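PDB 6VSS: arginase, mitochondrial from Medicago truncatula, which hydrolyses L-arginine to urea and L-ornithine, and agmatine to urea and putrescine, using two manganese ions in each subunit of a homohexamer. Local coordinates for residues 291-305 with 327-341. Sequence-based numbering, arbitrary orientation.
Sequences FRDILNILQNLQGDI and VAAKLVRELAAKMSK
Phe-291 packs its ring against Lys-330 and Leu-331, filling the tight end of the contact between helix 291-300 and helix 323-339, whose segments here run nearly parallel (10°). With CG anti to the backbone N (chi1 -167°), the ring leans across the gap: Phe-291 CZ lies 3.4 Å from Lys-330 CG, Phe-291 CE1 3.6 Å from Leu-331 CD2, and Val-327 O sits at the ring edge. Lys-330 suits this place because its extended aliphatic chain runs past CZ and CE2 while its ammonium reaches Glu-102. Ile-294 meets the same Leu-331 methyl through CG2, and Leu-295 CD2 rests on the methylenes of Glu-334, whose carboxylate turns to the backbone of Glu-102.

Toward the C-terminal ends polar bonds join the apolar packing. Branched Ile-305 fills the buried side, CD1 on Lys-338 CB and CG2 3.9 Å from Met-339 SD. Lys-338, long enough to curl past the end of helix 291-300, shares its N-H groups: NZ donates to Gln-299 O from above the carbonyl plane (3.0 Å) and to Leu-301 O in the carbonyl plane (2.9 Å). A methionine in its place would probably leave these two carbonyls without their shared donor. On the solvent side, Lys-341 NZ forms a salt bridge with Asp-304 OD1 (3.0 Å), which also pairs with Arg-152.

Both helices pack on the parallel sheet of the arginase fold, Ile-294 touching strand 178-183 and Met-339 strand 151-157; the chain passes between them through strand 305-311, next to 151-157.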
loop_
_atom_site.group_PDB
_atom_site.type_symbol
_atom_site.label_atom_id
_atom_site.label_comp_id
_atom_site.label_asym_id
_atom_site.label_seq_id
_atom_site.Cartn_x
_atom_site.Cartn_y
_atom_site.Cartn_z
ATOM N N PHE B 291 -19.698 -10.857 -4.101
ATOM C CA PHE B 291 -19.931 -11.369 -2.739
ATOM C C PHE B 291 -21.381 -11.893 -2.603
ATOM O O PHE B 291 -21.608 -13.032 -2.120
ATOM C CB PHE B 291 -19.572 -10.319 -1.684
ATOM C CG PHE B 291 -19.516 -10.941 -0.316
ATOM C CD1 PHE B 291 -18.351 -11.523 0.157
ATOM C CD2 PHE B 291 -20.649 -11.032 0.479
ATOM C CE1 PHE B 291 -18.292 -12.133 1.411
ATOM C CE2 PHE B 291 -20.591 -11.644 1.733
ATOM C CZ PHE B 291 -19.418 -12.199 2.190
ATOM N N ARG B 292 -22.319 -11.094 -3.078
ATOM C CA ARG B 292 -23.782 -11.314 -3.045
ATOM C C ARG B 292 -24.147 -12.528 -3.916
ATOM O O ARG B 292 -25.210 -13.076 -3.741
ATOM C CB ARG B 292 -24.328 -9.930 -3.429
ATOM C CG ARG B 292 -25.833 -9.791 -3.548
ATOM C CD ARG B 292 -26.619 -9.675 -2.259
ATOM N NE ARG B 292 -25.889 -8.944 -1.237
ATOM C CZ ARG B 292 -26.045 -9.113 0.094
ATOM N NH1 ARG B 292 -26.888 -10.016 0.568
ATOM N NH2 ARG B 292 -25.310 -8.400 0.944
ATOM N N ASP B 293 -23.340 -12.953 -4.878
ATOM C CA ASP B 293 -23.710 -14.176 -5.651
ATOM C C ASP B 293 -23.588 -15.400 -4.734
ATOM O O ASP B 293 -24.490 -16.235 -4.688
ATOM C CB ASP B 293 -22.785 -14.409 -6.853
ATOM C CG ASP B 293 -22.959 -13.464 -8.019
ATOM O OD1 ASP B 293 -24.078 -13.317 -8.474
ATOM O OD2 ASP B 293 -21.954 -12.940 -8.485
ATOM N N ILE B 294 -22.508 -15.499 -3.978
ATOM C CA ILE B 294 -22.355 -16.632 -3.015
ATOM C C ILE B 294 -23.530 -16.592 -2.001
ATOM O O ILE B 294 -24.056 -17.680 -1.619
ATOM C CB ILE B 294 -20.984 -16.577 -2.322
ATOM C CG1 ILE B 294 -19.854 -16.594 -3.363
ATOM C CG2 ILE B 294 -20.841 -17.720 -1.327
ATOM C CD1 ILE B 294 -18.498 -16.831 -2.807
ATOM N N LEU B 295 -23.929 -15.397 -1.537
ATOM C CA LEU B 295 -24.953 -15.301 -0.459
ATOM C C LEU B 295 -26.311 -15.728 -1.039
ATOM O O LEU B 295 -27.081 -16.395 -0.352
ATOM C CB LEU B 295 -25.022 -13.871 0.102
ATOM C CG LEU B 295 -23.805 -13.411 0.889
ATOM C CD1 LEU B 295 -23.996 -12.048 1.511
ATOM C CD2 LEU B 295 -23.448 -14.395 1.966
ATOM N N ASN B 296 -26.621 -15.310 -2.258
ATOM C CA ASN B 296 -27.889 -15.711 -2.934
ATOM C C ASN B 296 -27.994 -17.243 -2.993
ATOM O O ASN B 296 -29.046 -17.824 -2.606
ATOM C CB ASN B 296 -27.973 -15.110 -4.323
ATOM C CG ASN B 296 -28.149 -13.607 -4.292
ATOM O OD1 ASN B 296 -28.495 -13.042 -3.264
ATOM N ND2 ASN B 296 -27.918 -12.952 -5.413
ATOM N N ILE B 297 -26.952 -17.893 -3.476
ATOM C CA ILE B 297 -26.951 -19.372 -3.611
ATOM C C ILE B 297 -27.080 -20.008 -2.218
ATOM O O ILE B 297 -27.836 -20.997 -2.036
ATOM C CB ILE B 297 -25.706 -19.820 -4.395
ATOM C CG1 ILE B 297 -25.809 -19.315 -5.841
ATOM C CG2 ILE B 297 -25.583 -21.326 -4.280
ATOM C CD1 ILE B 297 -24.563 -19.418 -6.696
ATOM N N LEU B 298 -26.397 -19.439 -1.236
ATOM C CA LEU B 298 -26.239 -20.097 0.079
ATOM C C LEU B 298 -27.525 -19.897 0.878
ATOM O O LEU B 298 -28.021 -20.873 1.518
ATOM C CB LEU B 298 -25.008 -19.472 0.742
ATOM C CG LEU B 298 -24.442 -20.207 1.934
ATOM C CD1 LEU B 298 -24.191 -21.679 1.620
ATOM C CD2 LEU B 298 -23.175 -19.514 2.370
ATOM N N GLN B 299 -28.088 -18.694 0.768
ATOM C CA GLN B 299 -29.344 -18.304 1.432
ATOM C C GLN B 299 -30.467 -19.168 0.861
ATOM O O GLN B 299 -31.321 -19.599 1.624
ATOM C CB GLN B 299 -29.558 -16.781 1.329
ATOM C CG GLN B 299 -28.581 -16.017 2.233
ATOM C CD GLN B 299 -28.612 -14.502 2.142
ATOM O OE1 GLN B 299 -29.229 -13.928 1.240
ATOM N NE2 GLN B 299 -27.948 -13.833 3.081
ATOM N N ASN B 300 -30.413 -19.519 -0.406
ATOM C CA ASN B 300 -31.493 -20.271 -1.080
ATOM C C ASN B 300 -31.269 -21.782 -0.937
ATOM O O ASN B 300 -32.206 -22.507 -1.149
ATOM C CB ASN B 300 -31.600 -19.849 -2.546
ATOM C CG ASN B 300 -32.399 -18.575 -2.733
ATOM O OD1 ASN B 300 -33.603 -18.555 -2.476
ATOM N ND2 ASN B 300 -31.760 -17.517 -3.188
ATOM N N LEU B 301 -30.094 -22.247 -0.530
ATOM C CA LEU B 301 -29.744 -23.697 -0.622
ATOM C C LEU B 301 -30.605 -24.518 0.339
ATOM O O LEU B 301 -30.712 -24.123 1.484
ATOM C CB LEU B 301 -28.273 -23.923 -0.279
ATOM C CG LEU B 301 -27.861 -25.390 -0.188
ATOM C CD1 LEU B 301 -27.787 -25.991 -1.568
ATOM C CD2 LEU B 301 -26.517 -25.537 0.516
ATOM N N GLN B 302 -31.162 -25.631 -0.142
ATOM C CA GLN B 302 -31.880 -26.632 0.674
ATOM C C GLN B 302 -31.005 -27.872 0.820
ATOM O O GLN B 302 -30.320 -28.277 -0.128
ATOM C CB GLN B 302 -33.240 -26.953 0.024
ATOM C CG GLN B 302 -34.120 -25.709 -0.029
ATOM C CD GLN B 302 -35.488 -25.862 -0.636
ATOM O OE1 GLN B 302 -35.675 -26.463 -1.691
ATOM N NE2 GLN B 302 -36.450 -25.258 0.028
ATOM N N GLY B 303 -31.098 -28.498 1.968
ATOM C CA GLY B 303 -30.332 -29.703 2.305
ATOM C C GLY B 303 -29.822 -29.597 3.727
ATOM O O GLY B 303 -29.707 -28.486 4.294
ATOM N N ASP B 304 -29.569 -30.744 4.319
ATOM C CA ASP B 304 -28.978 -30.859 5.659
ATOM C C ASP B 304 -27.476 -30.624 5.502
ATOM O O ASP B 304 -26.766 -31.567 5.116
ATOM C CB ASP B 304 -29.353 -32.241 6.197
ATOM C CG ASP B 304 -28.825 -32.495 7.574
ATOM O OD1 ASP B 304 -28.532 -31.486 8.243
ATOM O OD2 ASP B 304 -28.637 -33.702 7.915
ATOM N N ILE B 305 -26.998 -29.421 5.823
ATOM C CA ILE B 305 -25.544 -29.094 5.872
ATOM C C ILE B 305 -24.885 -29.754 7.095
ATOM O O ILE B 305 -25.173 -29.378 8.273
ATOM C CB ILE B 305 -25.298 -27.582 5.805
ATOM C CG1 ILE B 305 -26.074 -26.961 4.647
ATOM C CG2 ILE B 305 -23.808 -27.312 5.692
ATOM C CD1 ILE B 305 -26.201 -25.472 4.753
ATOM N N VAL B 327 -13.940 -10.400 4.362
ATOM C CA VAL B 327 -14.698 -11.190 3.383
ATOM C C VAL B 327 -14.765 -12.676 3.859
ATOM O O VAL B 327 -15.842 -13.323 3.870
ATOM C CB VAL B 327 -14.056 -10.983 1.994
ATOM C CG1 VAL B 327 -14.467 -12.052 1.025
ATOM C CG2 VAL B 327 -14.306 -9.576 1.417
ATOM N N ALA B 328 -13.657 -13.276 4.151
ATOM C CA ALA B 328 -13.621 -14.682 4.624
ATOM C C ALA B 328 -14.495 -14.831 5.903
ATOM O O ALA B 328 -15.232 -15.800 6.011
ATOM C CB ALA B 328 -12.170 -15.024 4.839
ATOM N N ALA B 329 -14.413 -13.880 6.835
ATOM C CA ALA B 329 -15.132 -13.901 8.131
ATOM C C ALA B 329 -16.645 -13.854 7.877
ATOM O O ALA B 329 -17.363 -14.709 8.414
ATOM C CB ALA B 329 -14.671 -12.765 8.987
ATOM N N LYS B 330 -17.091 -13.018 6.928
ATOM C CA LYS B 330 -18.508 -12.952 6.528
ATOM C C LYS B 330 -18.962 -14.236 5.821
ATOM O O LYS B 330 -20.073 -14.661 6.068
ATOM C CB LYS B 330 -18.781 -11.734 5.662
ATOM C CG LYS B 330 -20.274 -11.568 5.420
ATOM C CD LYS B 330 -20.739 -10.162 5.071
ATOM C CE LYS B 330 -22.251 -10.129 4.869
ATOM N NZ LYS B 330 -22.764 -8.744 4.795
ATOM N N LEU B 331 -18.155 -14.822 4.940
ATOM C CA LEU B 331 -18.455 -16.181 4.388
ATOM C C LEU B 331 -18.613 -17.179 5.537
ATOM O O LEU B 331 -19.565 -17.957 5.488
ATOM C CB LEU B 331 -17.414 -16.637 3.357
ATOM C CG LEU B 331 -17.269 -15.702 2.148
ATOM C CD1 LEU B 331 -16.045 -16.077 1.343
ATOM C CD2 LEU B 331 -18.518 -15.741 1.280
ATOM N N VAL B 332 -17.748 -17.149 6.541
ATOM C CA VAL B 332 -17.842 -18.090 7.698
ATOM C C VAL B 332 -19.156 -17.819 8.434
ATOM O O VAL B 332 -19.863 -18.787 8.774
ATOM C CB VAL B 332 -16.622 -18.029 8.646
ATOM C CG1 VAL B 332 -16.731 -19.049 9.754
ATOM C CG2 VAL B 332 -15.335 -18.354 7.902
ATOM N N ARG B 333 -19.481 -16.558 8.680
ATOM C CA ARG B 333 -20.681 -16.181 9.471
ATOM C C ARG B 333 -21.940 -16.668 8.747
ATOM O O ARG B 333 -22.809 -17.248 9.380
ATOM C CB ARG B 333 -20.736 -14.674 9.717
ATOM C CG ARG B 333 -19.789 -14.232 10.825
ATOM C CD ARG B 333 -19.320 -12.790 10.675
ATOM N NE ARG B 333 -20.447 -11.872 10.710
ATOM C CZ ARG B 333 -20.569 -10.803 11.485
ATOM N NH1 ARG B 333 -19.637 -10.488 12.362
ATOM N NH2 ARG B 333 -21.697 -10.115 11.457
ATOM N N GLU B 334 -22.022 -16.500 7.446
ATOM C CA GLU B 334 -23.247 -16.835 6.738
ATOM C C GLU B 334 -23.307 -18.359 6.567
ATOM O O GLU B 334 -24.398 -18.898 6.614
ATOM C CB GLU B 334 -23.258 -16.000 5.487
ATOM C CG GLU B 334 -23.282 -14.508 5.778
ATOM C CD GLU B 334 -24.561 -14.008 6.439
ATOM O OE1 GLU B 334 -25.654 -14.511 6.109
ATOM O OE2 GLU B 334 -24.447 -13.143 7.303
ATOM N N LEU B 335 -22.181 -19.041 6.385
ATOM C CA LEU B 335 -22.163 -20.527 6.365
ATOM C C LEU B 335 -22.627 -21.057 7.718
ATOM O O LEU B 335 -23.471 -21.977 7.713
ATOM C CB LEU B 335 -20.776 -21.054 5.973
ATOM C CG LEU B 335 -20.587 -22.588 6.029
ATOM C CD1 LEU B 335 -21.711 -23.315 5.339
ATOM C CD2 LEU B 335 -19.269 -22.988 5.364
ATOM N N ALA B 336 -22.081 -20.546 8.842
ATOM C CA ALA B 336 -22.509 -20.932 10.209
ATOM C C ALA B 336 -24.034 -20.717 10.387
ATOM O O ALA B 336 -24.686 -21.608 10.916
ATOM C CB ALA B 336 -21.720 -20.218 11.277
ATOM N N ALA B 337 -24.570 -19.559 9.978
ATOM C CA ALA B 337 -26.002 -19.200 10.048
ATOM C C ALA B 337 -26.845 -20.283 9.363
ATOM O O ALA B 337 -27.954 -20.581 9.859
ATOM C CB ALA B 337 -26.239 -17.824 9.451
ATOM N N LYS B 338 -26.400 -20.822 8.233
ATOM C CA LYS B 338 -27.108 -21.916 7.543
ATOM C C LYS B 338 -26.876 -23.268 8.230
ATOM O O LYS B 338 -27.791 -24.110 8.222
ATOM C CB LYS B 338 -26.644 -21.991 6.085
ATOM C CG LYS B 338 -27.214 -20.882 5.209
ATOM C CD LYS B 338 -28.704 -21.045 4.933
ATOM C CE LYS B 338 -28.993 -22.173 3.964
ATOM N NZ LYS B 338 -30.234 -21.879 3.204
ATOM N N MET B 339 -25.669 -23.569 8.679
ATOM C CA MET B 339 -25.398 -24.942 9.152
ATOM C C MET B 339 -25.926 -25.097 10.603
ATOM O O MET B 339 -26.376 -26.182 10.994
ATOM C CB MET B 339 -23.900 -25.244 9.066
ATOM C CG MET B 339 -23.545 -26.547 9.727
ATOM S SD MET B 339 -21.976 -27.186 9.158
ATOM C CE MET B 339 -20.822 -26.191 10.069
ATOM N N SER B 340 -25.877 -24.034 11.396
ATOM C CA SER B 340 -26.428 -24.012 12.763
ATOM C C SER B 340 -27.951 -24.068 12.733
ATOM O O SER B 340 -28.576 -23.514 11.841
ATOM C CB SER B 340 -25.913 -22.854 13.538
ATOM O OG SER B 340 -24.527 -23.054 13.784
ATOM N N LYS B 341 -28.508 -24.659 13.771
ATOM C CA LYS B 341 -29.914 -25.144 13.792
ATOM C C LYS B 341 -30.288 -25.441 15.240
ATOM O O LYS B 341 -29.386 -25.653 16.073
ATOM C CB LYS B 341 -30.024 -26.446 12.992
ATOM C CG LYS B 341 -30.553 -26.331 11.599
ATOM C CD LYS B 341 -30.144 -27.488 10.755
ATOM C CE LYS B 341 -30.258 -28.852 11.399
ATOM N NZ LYS B 341 -29.745 -29.864 10.449
ATOM O OXT LYS B 341 -31.499 -25.445 15.435
HETATM O O HOH W 1 -27.185 -28.177 9.306
#